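Local coordinates for Rho GTPase-activating protein 27 (Homo sapiens, PDB 3PP2) that probably switches off Rho-type GTPases such as CDC42 and RAC1 by stimulating GTP hydrolysis, and is represented here by its pleckstrin homology domain, at residues H105-E108 against A109-S112. Numbering follows the deposited sequence. Where two conformers were deposited one is given.
Sequences HDSE and AIIS
Ser107 and Ile110 illustrate how a serine side chain can supply the acceptor that a first-turn amide lacks. The Ser107 hydroxyl, swung opposite the backbone N (chi1 174°), bends back over the first turn and accepts from Ile110 N at 3.1 Å in a nearly straight bond, 173° at the hydrogen. Ser107 is the N-cap residue, and this is its capping bond. A water that donates to Ser107 OG also accepts from Ala109 N, another amide of the first turn. Main-chain bonds then take over: Ile111 N gives to Ser107 O at 3.1 Å, and Ser112 N to Glu108 O at 2.9 Å.

The helix so begun, 108-122, is the C-terminal helix of the PH fold, and the capping loop joins it to strand 100-104 of the antiparallel sheet. Its first turn also meets other subunits: Glu108 forms a salt bridge with Lys116 and a hydrogen bond with Thr113 of the second subunit, and Ser112 OG is hydrogen-bonded to His115 of that same subunit.

Apolar packing follows the same turn. In the conformer given, Ile110 CG1 lies against Ser107 CB, 3.5 Å away, while the other branch, CG2, sits over a face of the His105 imidazole in a CH-pi contact, 4.2 Å from the ring centroid. Ile111 CG1 meets His105 CB at 3.7 Å. The ring is fixed at its edge by Ser107 N, which donates to His105 ND1 at 2.9 Å and lies only 7° out of the ring plane. Replacing His105 by an alanine removes the imidazole, which is likely to leave Ser107 N without its acceptor and Ile110 CG2 without the face it covers. On the backbone side, His105 O accepts from Asn89 ND2, tying the loop to the segment before strand 90-94.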
ATOM      1  N   HIS A 105       0.120 -11.035   2.381  1.00 14.22           N
ATOM      2  CA  HIS A 105       0.916 -10.415   1.316  1.00 14.95           C
ATOM      3  C   HIS A 105       1.897  -9.474   1.986  1.00 14.95           C
ATOM      4  O   HIS A 105       1.610  -8.913   3.023  1.00 15.71           O
ATOM      5  CB  HIS A 105       0.050  -9.677   0.292  1.00 15.06           C
ATOM      6  CG  HIS A 105       0.742  -9.380  -0.994  1.00 13.52           C
ATOM      7  ND1 HIS A 105       1.643  -8.336  -1.135  1.00 14.62           N
ATOM      8  CD2 HIS A 105       0.697 -10.023  -2.190  1.00 15.29           C
ATOM      9  CE1 HIS A 105       2.092  -8.333  -2.380  1.00 16.15           C
ATOM     10  NE2 HIS A 105       1.553  -9.358  -3.038  1.00 17.52           N
ATOM     11  N   ASP A 106       3.078  -9.325   1.392  1.00 16.05           N
ATOM     12  CA  ASP A 106       4.035  -8.394   1.957  1.00 17.43           C
ATOM     13  C   ASP A 106       3.537  -6.971   1.929  1.00 16.10           C
ATOM     14  O   ASP A 106       3.972  -6.196   2.799  1.00 16.86           O
ATOM     15  CB  ASP A 106       5.369  -8.509   1.236  1.00 19.54           C
ATOM     16  CG  ASP A 106       6.065  -9.820   1.479  1.00 23.59           C
ATOM     17  OD1 ASP A 106       5.673 -10.592   2.396  1.00 28.73           O
ATOM     18  OD2 ASP A 106       7.006 -10.080   0.690  1.00 33.56           O
ATOM     19  N   SER A 107       2.637  -6.630   1.002  1.00 14.52           N
ATOM     20  CA  SER A 107       2.033  -5.310   0.986  1.00 13.97           C
ATOM     21  C   SER A 107       0.863  -5.178   1.942  1.00 13.33           C
ATOM     22  O   SER A 107      -0.181  -5.778   1.723  1.00 13.50           O
ATOM     23  CB  SER A 107       1.562  -4.927  -0.393  1.00 15.12           C
ATOM     24  OG  SER A 107       0.853  -3.699  -0.357  1.00 14.87           O
ATOM     25  N   GLU A 108       1.004  -4.347   2.969  1.00 14.04           N
ATOM     26  CA  GLU A 108      -0.090  -4.075   3.862  1.00 13.94           C
ATOM     27  C   GLU A 108      -1.291  -3.442   3.156  1.00 13.28           C
ATOM     28  O   GLU A 108      -2.442  -3.631   3.560  1.00 14.03           O
ATOM     29  CB  GLU A 108       0.325  -3.209   5.047  1.00 14.75           C
ATOM     30  CG  GLU A 108       0.769  -1.838   4.683  1.00 15.88           C
ATOM     31  CD  GLU A 108       1.302  -1.003   5.865  1.00 16.02           C
ATOM     32  OE1 GLU A 108       2.153  -1.532   6.619  1.00 22.76           O
ATOM     33  OE2 GLU A 108       0.942   0.172   5.936  1.00 15.55           O
ATOM     34  N   ALA A 109      -1.025  -2.637   2.112  1.00 13.24           N
ATOM     35  CA  ALA A 109      -2.099  -2.005   1.380  1.00 12.76           C
ATOM     36  C   ALA A 109      -2.907  -3.031   0.592  1.00 12.97           C
ATOM     37  O   ALA A 109      -4.133  -2.987   0.543  1.00 14.20           O
ATOM     38  CB  ALA A 109      -1.590  -0.884   0.496  1.00 13.79           C
ATOM     39  N   ILE A 110      -2.231  -3.981  -0.045  1.00 13.30           N
ATOM     40  CA  ILE A 110      -2.916  -5.109  -0.709  0.50 13.51           C
ATOM     41  C   ILE A 110      -3.834  -5.802   0.293  1.00 13.58           C
ATOM     42  O   ILE A 110      -4.996  -6.049   0.034  1.00 14.07           O
ATOM     43  CB  ILE A 110      -1.870  -6.133  -1.293  0.50 14.50           C
ATOM     44  CG1 ILE A 110      -1.134  -5.519  -2.484  0.50 16.73           C
ATOM     45  CG2 ILE A 110      -2.538  -7.497  -1.634  0.50 13.82           C
ATOM     46  CD1 ILE A 110      -2.000  -5.182  -3.611  0.50 21.01           C
ATOM     47  N   ILE A 111      -3.275  -6.164   1.431  1.00 13.02           N
ATOM     48  CA  ILE A 111      -4.046  -6.928   2.443  1.00 13.47           C
ATOM     49  C   ILE A 111      -5.214  -6.112   2.980  1.00 12.93           C
ATOM     50  O   ILE A 111      -6.308  -6.628   3.136  1.00 14.08           O
ATOM     51  CB  ILE A 111      -3.114  -7.454   3.538  1.00 13.49           C
ATOM     52  CG1 ILE A 111      -2.360  -8.685   2.980  1.00 15.09           C
ATOM     53  CG2 ILE A 111      -3.819  -7.786   4.861  1.00 16.92           C
ATOM     54  CD1 ILE A 111      -3.256  -9.961   2.837  1.00 17.18           C
ATOM     55  N   SER A 112      -5.018  -4.827   3.262  1.00 13.48           N
ATOM     56  CA  SER A 112      -6.141  -4.024   3.785  1.00 14.17           C
ATOM     57  C   SER A 112      -7.271  -3.919   2.775  1.00 14.83           C
ATOM     58  O   SER A 112      -8.441  -3.993   3.123  1.00 14.81           O
ATOM     59  CB  SER A 112      -5.633  -2.651   4.208  1.00 15.46           C
ATOM     60  OG  SER A 112      -6.692  -1.848   4.696  1.00 16.39           O
TER
HETATM   61  O   HOH W   1       1.761  -1.444   1.188  0.50 17.26           O